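Local coordinates for NAD-dependent epimerase/dehydratase domain-containing protein (Ruegeria pomeroyi DSS-3, PDB 3IUS) that is of unknown function but, as a member of the NAD-dependent epimerase/dehydratase family, probably binds NAD or a related dinucleotide in a Rossmann-type fold, at residues L9-G14 / I32-N37; G14-V19 / A152-P157; G169-I174 / D237-T242; I173-Q178 / S247-N252. All coordinates share one frame; numbering follows the deposited sequence. Where two conformers were deposited one is given.

Interaction 1: residues L9-G14 / I32-N37; sequences LSFGHG and IGTSRN. With FMT (formic acid), chain D.
This contact joins the first two parallel strands of a Rossmann-type fold, in the beta-alpha-beta unit 7-11, 15-24, 30-35. G12 and G14 fit a GxGxxA pattern, consistent with the turn that meets the dinucleotide in relatives. The strands pair in parallel, with L9 beside I32 and S10 beside G33. S10 N donates to I32 O at 2.7 Å, nearly along the C=O axis. T34 N returns a bond to S10 O at 2.9 Å. Past the strand end the T34 side chain takes over. Its OG1 sits between the backbone N and the carbonyl carbon (chi1 85°) and accepts from G12 N at 3.0 Å, almost straight (170°). An alanine here would lose that acceptor and the methyl, and would probably loosen the glycine turn. T34 O receives H13 N at 2.8 Å, so two consecutive turn amides are held by one residue. T34 CG2 lies obliquely against the F11 ring and near L9 CD1. On the same face L9 CD1 packs on I32 CG2 at 3.6 Å. The H13 CB lies over G33 CA at 3.6 Å, where any side chain at G33 would clash with the ring. S10 OG and H13 ND1 share a hydrogen bond in the ring plane; with S21 and S47 at NE2 it probably holds the imidazole's rotation. A formate, probably from the crystallisation liquor, accepts from S35 OG at 2.9 Å. Strand 66-69 flanks strand 7-11 on its other edge, strand 49-53 extends the sheet beyond strand 30-35, and helix 41-46 packs on H13 and S35.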
loop_
_atom_site.group_PDB
_atom_site.type_symbol
_atom_site.label_atom_id
_atom_site.label_comp_id
_atom_site.label_asym_id
_atom_site.label_seq_id
_atom_site.Cartn_x
_atom_site.Cartn_y
_atom_site.Cartn_z
ATOM N N LEU A 9 -16.152 6.066 -1.938
ATOM C CA LEU A 9 -16.431 4.721 -1.448
ATOM C C LEU A 9 -15.126 3.927 -1.402
ATOM O O LEU A 9 -14.442 3.764 -2.412
ATOM C CB LEU A 9 -17.466 4.024 -2.331
ATOM C CG LEU A 9 -17.822 2.566 -2.016
ATOM C CD1 LEU A 9 -18.174 2.384 -0.544
ATOM C CD2 LEU A 9 -18.955 2.095 -2.908
ATOM N N SER A 10 -14.783 3.443 -0.214
ATOM C CA SER A 10 -13.498 2.810 0.018
ATOM C C SER A 10 -13.716 1.347 0.402
ATOM O O SER A 10 -14.206 1.052 1.494
ATOM C CB SER A 10 -12.772 3.571 1.134
ATOM O OG SER A 10 -11.601 2.913 1.576
ATOM N N PHE A 11 -13.377 0.435 -0.509
ATOM C CA PHE A 11 -13.542 -0.998 -0.267
ATOM C C PHE A 11 -12.358 -1.527 0.520
ATOM O O PHE A 11 -11.205 -1.341 0.122
ATOM C CB PHE A 11 -13.654 -1.767 -1.587
ATOM C CG PHE A 11 -14.895 -1.461 -2.367
ATOM C CD1 PHE A 11 -16.060 -2.184 -2.155
ATOM C CD2 PHE A 11 -14.897 -0.459 -3.321
ATOM C CE1 PHE A 11 -17.207 -1.906 -2.879
ATOM C CE2 PHE A 11 -16.035 -0.175 -4.046
ATOM C CZ PHE A 11 -17.193 -0.895 -3.822
ATOM N N GLY A 12 -12.637 -2.206 1.624
ATOM C CA GLY A 12 -11.576 -2.676 2.492
ATOM C C GLY A 12 -10.881 -1.490 3.125
ATOM O O GLY A 12 -9.662 -1.342 3.036
ATOM N N HIS A 13 -11.678 -0.632 3.754
ATOM C CA HIS A 13 -11.192 0.578 4.404
ATOM C C HIS A 13 -10.338 0.231 5.619
ATOM O O HIS A 13 -10.830 0.214 6.747
ATOM C CB HIS A 13 -12.382 1.420 4.848
ATOM C CG HIS A 13 -12.031 2.828 5.215
ATOM N ND1 HIS A 13 -11.855 3.821 4.274
ATOM C CD2 HIS A 13 -11.850 3.417 6.421
ATOM C CE1 HIS A 13 -11.568 4.957 4.885
ATOM N NE2 HIS A 13 -11.560 4.740 6.188
ATOM N N GLY A 14 -9.057 -0.036 5.385
ATOM C CA GLY A 14 -8.165 -0.467 6.447
ATOM C C GLY A 14 -7.122 0.566 6.831
ATOM O O GLY A 14 -7.364 1.767 6.762
ATOM N N ILE A 32 -17.304 6.536 2.701
ATOM C CA ILE A 32 -17.975 5.291 3.052
ATOM C C ILE A 32 -16.945 4.166 2.994
ATOM O O ILE A 32 -16.328 3.941 1.953
ATOM C CB ILE A 32 -19.102 4.983 2.053
ATOM C CG1 ILE A 32 -20.069 6.164 1.964
ATOM C CG2 ILE A 32 -19.833 3.697 2.430
ATOM C CD1 ILE A 32 -20.993 6.100 0.769
ATOM N N GLY A 33 -16.739 3.470 4.108
ATOM C CA GLY A 33 -15.720 2.437 4.156
ATOM C C GLY A 33 -16.288 1.066 4.466
ATOM O O GLY A 33 -17.129 0.920 5.356
ATOM N N THR A 34 -15.828 0.057 3.737
ATOM C CA THR A 34 -16.312 -1.302 3.949
ATOM C C THR A 34 -15.277 -2.179 4.645
ATOM O O THR A 34 -14.068 -1.937 4.564
ATOM C CB THR A 34 -16.701 -1.985 2.633
ATOM O OG1 THR A 34 -15.540 -2.576 2.037
ATOM C CG2 THR A 34 -17.323 -0.978 1.662
ATOM N N SER A 35 -15.772 -3.199 5.332
ATOM C CA SER A 35 -14.927 -4.242 5.898
ATOM C C SER A 35 -15.714 -5.539 5.929
ATOM O O SER A 35 -16.937 -5.526 6.037
ATOM C CB SER A 35 -14.475 -3.873 7.308
ATOM O OG SER A 35 -13.719 -4.927 7.883
ATOM N N ARG A 36 -15.020 -6.662 5.820
ATOM C CA ARG A 36 -15.693 -7.942 5.963
ATOM C C ARG A 36 -15.658 -8.375 7.422
ATOM O O ARG A 36 -16.274 -9.364 7.801
ATOM C CB ARG A 36 -15.069 -9.003 5.056
ATOM C CG ARG A 36 -13.766 -9.600 5.546
ATOM C CD ARG A 36 -13.479 -10.878 4.761
ATOM N NE ARG A 36 -13.817 -10.704 3.350
ATOM C CZ ARG A 36 -14.370 -11.642 2.589
ATOM N NH1 ARG A 36 -14.648 -11.385 1.319
ATOM N NH2 ARG A 36 -14.660 -12.832 3.094
ATOM N N ASN A 37 -14.938 -7.615 8.236
ATOM C CA ASN A 37 -14.841 -7.904 9.662
ATOM C C ASN A 37 -15.783 -7.020 10.470
ATOM O O ASN A 37 -15.562 -5.813 10.589
ATOM C CB ASN A 37 -13.397 -7.732 10.144
ATOM C CG ASN A 37 -13.221 -8.092 11.608
ATOM O OD1 ASN A 37 -14.192 -8.323 12.327
ATOM N ND2 ASN A 37 -11.971 -8.136 12.056
HETATM C C FMT D . -11.157 -2.933 7.433
HETATM O O1 FMT D . -11.007 -3.877 8.210
HETATM O O2 FMT D . -11.364 -3.049 6.224
#

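Interaction 2: residues G14-V19 / A152-P157; sequences GYTARV and AGIYGP. With EDO (1,2-ethanediol), chain E.
The axes of the short segments, helix 15-19 and strand 153-155, are 10.8 Å apart at closest approach and inclined at 53°, so side chains bridge the gap. Y15 does most of this. Its CG is anti to the backbone N (chi1 -174°), which sends the ring toward the strand end. The hydroxyl OH donates to P157 O at a short 2.6 Å. The donor stands above the carbonyl plane, while P157 O lies in the plane of the ring, at its edge. G156 C is only 3.0 Å from Y15 OH. A CB on G156 would strike the hydroxyl, and its backbone angles also call for glycine. Lower on the ring, Y15 CE2 touches I154 CG2 at 4.0 Å, edge-on. The other branch of I154 crosses T16 at about a right angle, CD1 to OG1 3.4 Å. A phenylalanine at Y15 would lose the bond to P157 O and would probably let the chain after the strand shift. Nearby, R159 makes a cation-pi contact with Y15, and helix 185-197 packs on Y15, T16 and V19. The helix follows a turn that fits the glycine-rich Rossmann-type pattern; its first turn meets the C-terminal end of strand 146-155, the sheet edge where relatives probably hold the dinucleotide.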
loop_
_atom_site.group_PDB
_atom_site.type_symbol
_atom_site.label_atom_id
_atom_site.label_comp_id
_atom_site.label_asym_id
_atom_site.label_seq_id
_atom_site.Cartn_x
_atom_site.Cartn_y
_atom_site.Cartn_z
ATOM N N GLY A 14 -9.057 -0.036 5.385
ATOM C CA GLY A 14 -8.165 -0.467 6.447
ATOM C C GLY A 14 -7.122 0.566 6.831
ATOM O O GLY A 14 -7.364 1.767 6.762
ATOM N N TYR A 15 -5.952 0.080 7.230
ATOM C CA TYR A 15 -4.879 0.922 7.746
ATOM C C TYR A 15 -4.602 2.153 6.882
ATOM O O TYR A 15 -4.635 3.282 7.374
ATOM C CB TYR A 15 -3.604 0.090 7.931
ATOM C CG TYR A 15 -2.472 0.847 8.587
ATOM C CD1 TYR A 15 -2.469 1.081 9.959
ATOM C CD2 TYR A 15 -1.410 1.324 7.837
ATOM C CE1 TYR A 15 -1.434 1.783 10.559
ATOM C CE2 TYR A 15 -0.375 2.024 8.425
ATOM C CZ TYR A 15 -0.388 2.249 9.784
ATOM O OH TYR A 15 0.646 2.947 10.361
ATOM N N THR A 16 -4.344 1.928 5.597
ATOM C CA THR A 16 -4.003 3.004 4.672
ATOM C C THR A 16 -5.172 3.947 4.403
ATOM O O THR A 16 -5.037 5.162 4.527
ATOM C CB THR A 16 -3.475 2.442 3.336
ATOM O OG1 THR A 16 -2.222 1.787 3.563
ATOM C CG2 THR A 16 -3.284 3.549 2.308
ATOM N N ALA A 17 -6.316 3.387 4.027
ATOM C CA ALA A 17 -7.485 4.193 3.679
ATOM C C ALA A 17 -7.974 5.057 4.850
ATOM O O ALA A 17 -8.520 6.136 4.646
ATOM C CB ALA A 17 -8.610 3.296 3.163
ATOM N N ARG A 18 -7.769 4.580 6.076
ATOM C CA ARG A 18 -8.175 5.329 7.264
ATOM C C ARG A 18 -7.359 6.602 7.472
ATOM O O ARG A 18 -7.890 7.614 7.932
ATOM C CB ARG A 18 -8.132 4.440 8.510
ATOM C CG ARG A 18 -9.257 3.426 8.530
ATOM C CD ARG A 18 -9.051 2.360 9.581
ATOM N NE ARG A 18 -9.851 1.181 9.265
ATOM C CZ ARG A 18 -9.947 0.106 10.037
ATOM N NH1 ARG A 18 -9.291 0.057 11.190
ATOM N NH2 ARG A 18 -10.701 -0.918 9.654
ATOM N N VAL A 19 -6.070 6.560 7.144
ATOM C CA VAL A 19 -5.259 7.764 7.244
ATOM C C VAL A 19 -5.737 8.792 6.225
ATOM O O VAL A 19 -5.796 9.981 6.527
ATOM C CB VAL A 19 -3.751 7.495 7.067
ATOM C CG1 VAL A 19 -3.294 6.392 8.008
ATOM C CG2 VAL A 19 -3.430 7.155 5.630
ATOM N N ALA A 152 4.793 0.082 -1.851
ATOM C CA ALA A 152 5.882 -0.647 -1.229
ATOM C C ALA A 152 5.411 -1.158 0.132
ATOM O O ALA A 152 4.227 -1.058 0.470
ATOM C CB ALA A 152 7.107 0.252 -1.091
ATOM N N GLY A 153 6.328 -1.726 0.907
ATOM C CA GLY A 153 6.008 -2.186 2.249
ATOM C C GLY A 153 5.598 -1.032 3.148
ATOM O O GLY A 153 6.354 -0.074 3.333
ATOM N N ILE A 154 4.398 -1.120 3.707
ATOM C CA ILE A 154 3.825 -0.015 4.468
ATOM C C ILE A 154 4.278 0.018 5.928
ATOM O O ILE A 154 4.315 -1.015 6.603
ATOM C CB ILE A 154 2.286 -0.053 4.418
ATOM C CG1 ILE A 154 1.801 -0.076 2.963
ATOM C CG2 ILE A 154 1.697 1.137 5.164
ATOM C CD1 ILE A 154 0.330 -0.371 2.821
ATOM N N TYR A 155 4.624 1.208 6.407
ATOM C CA TYR A 155 4.884 1.412 7.829
ATOM C C TYR A 155 4.341 2.757 8.293
ATOM O O TYR A 155 3.984 3.616 7.480
ATOM C CB TYR A 155 6.373 1.249 8.167
ATOM C CG TYR A 155 7.260 2.448 7.860
ATOM C CD1 TYR A 155 7.823 3.201 8.886
ATOM C CD2 TYR A 155 7.555 2.814 6.545
ATOM C CE1 TYR A 155 8.647 4.288 8.615
ATOM C CE2 TYR A 155 8.380 3.904 6.265
ATOM C CZ TYR A 155 8.916 4.641 7.305
ATOM O OH TYR A 155 9.742 5.715 7.040
ATOM N N GLY A 156 4.262 2.930 9.604
ATOM C CA GLY A 156 3.648 4.115 10.170
ATOM C C GLY A 156 3.227 3.916 11.612
ATOM O O GLY A 156 3.593 2.920 12.243
ATOM N N PRO A 157 2.453 4.866 12.153
ATOM C CA PRO A 157 2.002 4.761 13.543
ATOM C C PRO A 157 1.248 3.454 13.743
ATOM O O PRO A 157 0.388 3.124 12.929
ATOM C CB PRO A 157 1.045 5.947 13.691
ATOM C CG PRO A 157 1.452 6.909 12.628
ATOM C CD PRO A 157 1.920 6.062 11.480
HETATM C C1 EDO E . -3.731 10.700 9.514
HETATM O O1 EDO E . -4.566 11.376 8.496
HETATM C C2 EDO E . -4.475 9.884 10.532
HETATM O O2 EDO E . -4.230 8.631 11.128
#

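Interaction 3: residues G169-I174 / D237-T242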
loop_
_atom_site.group_PDB
_atom_site.type_symbol
_atom_site.label_atom_id
_atom_site.label_comp_id
_atom_site.label_asym_id
_atom_site.label_seq_id
_atom_site.Cartn_x
_atom_site.Cartn_y
_atom_site.Cartn_z
ATOM N N GLY A 169 12.985 -13.225 20.548
ATOM C CA GLY A 169 12.458 -13.858 19.352
ATOM C C GLY A 169 12.515 -12.968 18.125
ATOM O O GLY A 169 11.667 -13.064 17.235
ATOM N N ILE A 170 13.515 -12.091 18.084
ATOM C CA ILE A 170 13.756 -11.244 16.918
ATOM C C ILE A 170 15.131 -11.537 16.331
ATOM O O ILE A 170 16.120 -11.652 17.057
ATOM C CB ILE A 170 13.666 -9.743 17.261
ATOM C CG1 ILE A 170 14.273 -9.475 18.640
ATOM C CG2 ILE A 170 12.223 -9.271 17.209
ATOM C CD1 ILE A 170 14.338 -8.007 19.009
ATOM N N ARG A 171 15.189 -11.659 15.012
ATOM C CA ARG A 171 16.437 -11.987 14.342
ATOM C C ARG A 171 16.549 -11.213 13.039
ATOM O O ARG A 171 15.543 -10.885 12.412
ATOM C CB ARG A 171 16.518 -13.494 14.089
ATOM C CG ARG A 171 15.238 -14.089 13.524
ATOM C CD ARG A 171 14.903 -15.427 14.175
ATOM N NE ARG A 171 15.675 -16.543 13.635
ATOM C CZ ARG A 171 15.338 -17.230 12.547
ATOM N NH1 ARG A 171 14.244 -16.904 11.866
ATOM N NH2 ARG A 171 16.098 -18.237 12.133
ATOM N N ARG A 172 17.778 -10.904 12.648
ATOM C CA ARG A 172 18.013 -10.216 11.387
ATOM C C ARG A 172 18.411 -11.231 10.324
ATOM O O ARG A 172 19.461 -11.864 10.422
ATOM C CB ARG A 172 19.083 -9.130 11.553
ATOM C CG ARG A 172 18.633 -7.948 12.410
ATOM C CD ARG A 172 19.737 -6.916 12.599
ATOM N NE ARG A 172 20.889 -7.490 13.290
ATOM C CZ ARG A 172 22.120 -7.514 12.792
ATOM N NH1 ARG A 172 22.364 -6.972 11.604
ATOM N NH2 ARG A 172 23.107 -8.061 13.489
ATOM N N ILE A 173 17.559 -11.398 9.315
ATOM C CA ILE A 173 17.835 -12.330 8.229
ATOM C C ILE A 173 18.714 -11.664 7.179
ATOM O O ILE A 173 18.341 -10.633 6.608
ATOM C CB ILE A 173 16.538 -12.809 7.545
ATOM C CG1 ILE A 173 15.540 -13.339 8.577
ATOM C CG2 ILE A 173 16.847 -13.849 6.480
ATOM C CD1 ILE A 173 16.050 -14.511 9.382
ATOM N N ILE A 174 19.866 -12.265 6.906
ATOM C CA ILE A 174 20.827 -11.692 5.966
ATOM C C ILE A 174 20.841 -12.395 4.605
ATOM O O ILE A 174 21.368 -13.488 4.471
ATOM C CB ILE A 174 22.253 -11.704 6.556
ATOM C CG1 ILE A 174 22.249 -11.136 7.973
ATOM C CG2 ILE A 174 23.209 -10.915 5.669
ATOM C CD1 ILE A 174 21.795 -9.697 8.036
ATOM N N ASP A 237 20.172 -18.542 4.036
ATOM C CA ASP A 237 20.165 -19.965 3.705
ATOM C C ASP A 237 20.330 -20.862 4.941
ATOM O O ASP A 237 20.513 -22.073 4.819
ATOM C CB ASP A 237 21.237 -20.282 2.654
ATOM C CG ASP A 237 22.635 -20.396 3.252
ATOM O OD1 ASP A 237 23.054 -19.488 4.006
ATOM O OD2 ASP A 237 23.317 -21.399 2.954
ATOM N N LYS A 238 20.253 -20.265 6.126
ATOM C CA LYS A 238 20.351 -21.020 7.374
ATOM C C LYS A 238 19.209 -20.701 8.335
ATOM O O LYS A 238 19.171 -21.213 9.450
ATOM C CB LYS A 238 21.689 -20.756 8.075
ATOM C CG LYS A 238 22.802 -21.730 7.724
ATOM C CD LYS A 238 23.746 -21.164 6.676
ATOM C CE LYS A 238 24.928 -22.103 6.446
ATOM N NZ LYS A 238 25.965 -21.519 5.552
ATOM N N ALA A 239 18.278 -19.858 7.899
ATOM C CA ALA A 239 17.252 -19.324 8.795
ATOM C C ALA A 239 16.042 -20.242 8.996
ATOM O O ALA A 239 15.148 -19.931 9.788
ATOM C CB ALA A 239 16.793 -17.949 8.302
ATOM N N ASP A 240 16.021 -21.367 8.286
ATOM C CA ASP A 240 14.854 -22.250 8.256
ATOM C C ASP A 240 13.556 -21.449 8.250
ATOM O O ASP A 240 12.868 -21.343 9.266
ATOM C CB ASP A 240 14.860 -23.228 9.429
ATOM C CG ASP A 240 13.837 -24.338 9.260
ATOM O OD1 ASP A 240 13.153 -24.678 10.249
ATOM O OD2 ASP A 240 13.710 -24.861 8.129
ATOM N N LEU A 241 13.234 -20.878 7.099
ATOM C CA LEU A 241 12.028 -20.080 6.965
ATOM C C LEU A 241 10.921 -20.907 6.338
ATOM O O LEU A 241 11.186 -21.843 5.587
ATOM C CB LEU A 241 12.301 -18.851 6.099
ATOM C CG LEU A 241 13.340 -17.855 6.617
ATOM C CD1 LEU A 241 13.517 -16.707 5.633
ATOM C CD2 LEU A 241 12.947 -17.333 7.993
ATOM N N THR A 242 9.681 -20.564 6.659
ATOM C CA THR A 242 8.537 -21.151 5.985
ATOM C C THR A 242 8.580 -20.682 4.540
ATOM O O THR A 242 9.230 -19.681 4.231
ATOM C CB THR A 242 7.215 -20.693 6.625
ATOM O OG1 THR A 242 7.024 -19.297 6.372
ATOM C CG2 THR A 242 7.240 -20.936 8.133
#
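CD1 of I173 lies against one face of the guanidinium of its near neighbour R171, 3.9 Å above the plane and offset toward the rim. R171 lies just before strand 172-174 and I173 within it; that strand pairs in parallel with strand 233-235 in a small two-stranded sheet. The centre of the contact lies about 25 Å from the centre of the chain. The contact ties this strand to the loop that follows its partner and leads into helix 243-247. I173 and A239 turn their CB atoms toward each other's segment. I173 CD1 meets A239 CB at 3.7 Å and touches L241 CD2 more loosely at 4.4 Å. A239 also packs on V234 of the partner strand, and I173 on F236. These apolar groups form a small patch beside the arginine. R171 starts from the crowded position, with CG between the backbone N and the carbonyl carbon (chi1 46°). Bends at chi2 and chi3 then fold the chain over I173. The guanidinium slides past L241 in the opposite direction, with NH1 4.1 Å from L241 CD2. Its edge points at the backbone of A239. The apolar face and the polar edge of one flat group are thus both used, which probably limits the rotation of the guanidinium. R171 NH2 donates to A239 O at 3.0 Å in a nearly straight bond (173°), with the oxygen in the guanidinium plane but the donor above the carbonyl plane.

Interaction 4: residues I173-Q178 / S247-N252; sequences IIKPGQ and SFYSEN
This is a surface contact between two turns, a mixed aromatic and polar one. It sits where the chain leaves strand 172-174 of the two-stranded parallel sheet and meets the loop after helix 243-247. A type II beta turn runs from K175 to Q178, with G177 at positive phi. A type I turn runs from S247 to S250 on the other side, and S250 OG closes it further by donating to S247 O. Y249 is the centre of the contact. I173 CG2 lies over one face of its ring, 4.2 Å from the centroid, a CH-pi contact. I173 CB also approaches the phenol oxygen OH at 3.4 Å. K175 CB and Q178 CG come obliquely to the ring atom CD1, the former at 3.6 Å. F180 meets the same ring edge-to-face. K175 then bends at chi2 and chi4 so that NZ reaches back to Y249 O at 2.8 Å, nearly along the C=O axis. The ammonium would probably polarise that carbonyl. F236 makes a cation-pi contact with the same lysine. The amide of N252 gives a weak bond from ND2 to G177 O, while its OD1 accepts from V179 N. Q178 has CG anti to the backbone N and a bend at chi2 (77°), which carries its amide to the backbone of E251. Q178 NE2 donates to E251 O at 3.1 Å, almost straight at 175°, with the oxygen in the amide plane.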
loop_
_atom_site.group_PDB
_atom_site.type_symbol
_atom_site.label_atom_id
_atom_site.label_comp_id
_atom_site.label_asym_id
_atom_site.label_seq_id
_atom_site.Cartn_x
_atom_site.Cartn_y
_atom_site.Cartn_z
ATOM N N ILE A 173 17.559 -11.398 9.315
ATOM C CA ILE A 173 17.835 -12.330 8.229
ATOM C C ILE A 173 18.714 -11.664 7.179
ATOM O O ILE A 173 18.341 -10.633 6.608
ATOM C CB ILE A 173 16.538 -12.809 7.545
ATOM C CG1 ILE A 173 15.540 -13.339 8.577
ATOM C CG2 ILE A 173 16.847 -13.849 6.480
ATOM C CD1 ILE A 173 16.050 -14.511 9.382
ATOM N N ILE A 174 19.866 -12.265 6.906
ATOM C CA ILE A 174 20.827 -11.692 5.966
ATOM C C ILE A 174 20.841 -12.395 4.605
ATOM O O ILE A 174 21.368 -13.488 4.471
ATOM C CB ILE A 174 22.253 -11.704 6.556
ATOM C CG1 ILE A 174 22.249 -11.136 7.973
ATOM C CG2 ILE A 174 23.209 -10.915 5.669
ATOM C CD1 ILE A 174 21.795 -9.697 8.036
ATOM N N LYS A 175 20.250 -11.766 3.588
ATOM C CA LYS A 175 20.357 -12.263 2.224
ATOM C C LYS A 175 21.246 -11.289 1.465
ATOM O O LYS A 175 20.928 -10.100 1.381
ATOM C CB LYS A 175 18.979 -12.305 1.556
ATOM C CG LYS A 175 19.010 -12.671 0.078
ATOM C CD LYS A 175 18.986 -14.172 -0.121
ATOM C CE LYS A 175 19.093 -14.548 -1.589
ATOM N NZ LYS A 175 17.992 -13.992 -2.412
ATOM N N PRO A 176 22.362 -11.784 0.907
ATOM C CA PRO A 176 23.342 -10.901 0.271
ATOM C C PRO A 176 22.694 -10.066 -0.825
ATOM O O PRO A 176 21.990 -10.618 -1.671
ATOM C CB PRO A 176 24.347 -11.880 -0.347
ATOM C CG PRO A 176 24.187 -13.131 0.429
ATOM C CD PRO A 176 22.732 -13.203 0.770
ATOM N N GLY A 177 22.918 -8.757 -0.775
ATOM C CA GLY A 177 22.416 -7.843 -1.789
ATOM C C GLY A 177 20.958 -7.462 -1.633
ATOM O O GLY A 177 20.487 -6.555 -2.313
ATOM N N GLN A 178 20.239 -8.151 -0.753
ATOM C CA GLN A 178 18.797 -7.933 -0.614
ATOM C C GLN A 178 18.434 -6.549 -0.083
ATOM O O GLN A 178 18.971 -6.092 0.910
ATOM C CB GLN A 178 18.166 -8.995 0.286
ATOM C CG GLN A 178 16.654 -8.891 0.370
ATOM C CD GLN A 178 15.973 -9.442 -0.862
ATOM O OE1 GLN A 178 16.279 -10.541 -1.309
ATOM N NE2 GLN A 178 15.048 -8.677 -1.421
ATOM N N SER A 247 9.698 -16.624 0.414
ATOM C CA SER A 247 9.262 -16.045 -0.853
ATOM C C SER A 247 9.564 -14.551 -0.938
ATOM O O SER A 247 9.660 -13.989 -2.032
ATOM C CB SER A 247 7.766 -16.293 -1.072
ATOM O OG SER A 247 7.386 -15.980 -2.402
ATOM N N PHE A 248 9.711 -13.907 0.216
ATOM C CA PHE A 248 9.978 -12.470 0.237
ATOM C C PHE A 248 11.436 -12.151 -0.072
ATOM O O PHE A 248 11.772 -11.023 -0.434
ATOM C CB PHE A 248 9.570 -11.858 1.577
ATOM C CG PHE A 248 8.091 -11.874 1.819
ATOM C CD1 PHE A 248 7.222 -11.292 0.906
ATOM C CD2 PHE A 248 7.567 -12.465 2.954
ATOM C CE1 PHE A 248 5.857 -11.303 1.121
ATOM C CE2 PHE A 248 6.202 -12.478 3.177
ATOM C CZ PHE A 248 5.346 -11.895 2.259
ATOM N N TYR A 249 12.295 -13.153 0.071
ATOM C CA TYR A 249 13.713 -12.993 -0.203
ATOM C C TYR A 249 14.084 -13.610 -1.546
ATOM O O TYR A 249 15.259 -13.855 -1.820
ATOM C CB TYR A 249 14.543 -13.630 0.918
ATOM C CG TYR A 249 14.522 -12.860 2.218
ATOM C CD1 TYR A 249 15.496 -11.909 2.505
ATOM C CD2 TYR A 249 13.527 -13.080 3.164
ATOM C CE1 TYR A 249 15.480 -11.201 3.694
ATOM C CE2 TYR A 249 13.505 -12.376 4.358
ATOM C CZ TYR A 249 14.481 -11.437 4.616
ATOM O OH TYR A 249 14.460 -10.738 5.800
ATOM N N SER A 250 13.081 -13.857 -2.384
ATOM C CA SER A 250 13.309 -14.509 -3.671
ATOM C C SER A 250 13.261 -13.519 -4.828
ATOM O O SER A 250 13.479 -13.893 -5.974
ATOM C CB SER A 250 12.279 -15.616 -3.907
ATOM O OG SER A 250 10.984 -15.070 -4.094
ATOM N N GLU A 251 12.967 -12.263 -4.520
ATOM C CA GLU A 251 12.917 -11.218 -5.535
ATOM C C GLU A 251 13.633 -9.988 -5.009
ATOM O O GLU A 251 13.409 -9.573 -3.877
ATOM C CB GLU A 251 11.471 -10.844 -5.861
ATOM C CG GLU A 251 10.672 -11.932 -6.543
ATOM C CD GLU A 251 9.267 -11.482 -6.894
ATOM O OE1 GLU A 251 8.714 -10.627 -6.171
ATOM O OE2 GLU A 251 8.716 -11.985 -7.896
ATOM N N ASN A 252 14.479 -9.393 -5.840
ATOM C CA ASN A 252 15.200 -8.199 -5.433
ATOM C C ASN A 252 15.170 -7.144 -6.532
ATOM O O ASN A 252 15.578 -7.416 -7.649
ATOM C CB ASN A 252 16.641 -8.554 -5.081
ATOM C CG ASN A 252 17.341 -7.453 -4.324
ATOM O OD1 ASN A 252 16.740 -6.782 -3.482
ATOM N ND2 ASN A 252 18.611 -7.247 -4.630
#

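Overall arrangement
From the N terminus, interaction 1 closes the first beta-alpha-beta unit by pairing strands 7-11 and 30-35. Interaction 2 starts from the helix inside that unit and closes a long loop of 132 residues at strand 146-155, so the two cross along the chain. They share G14 and touch where H13 O meets R18 NE, a probable hydrogen bond. Both reach the large parallel sheet. Interactions 3 and 4 follow in series. They start from the same stretch; interaction 3 returns at 237-242 and interaction 4 a little later, at 247-252. They tie strand 172-174 and the turn after it to the loops before and after helix 243-247. Their centres are about 11 Å apart.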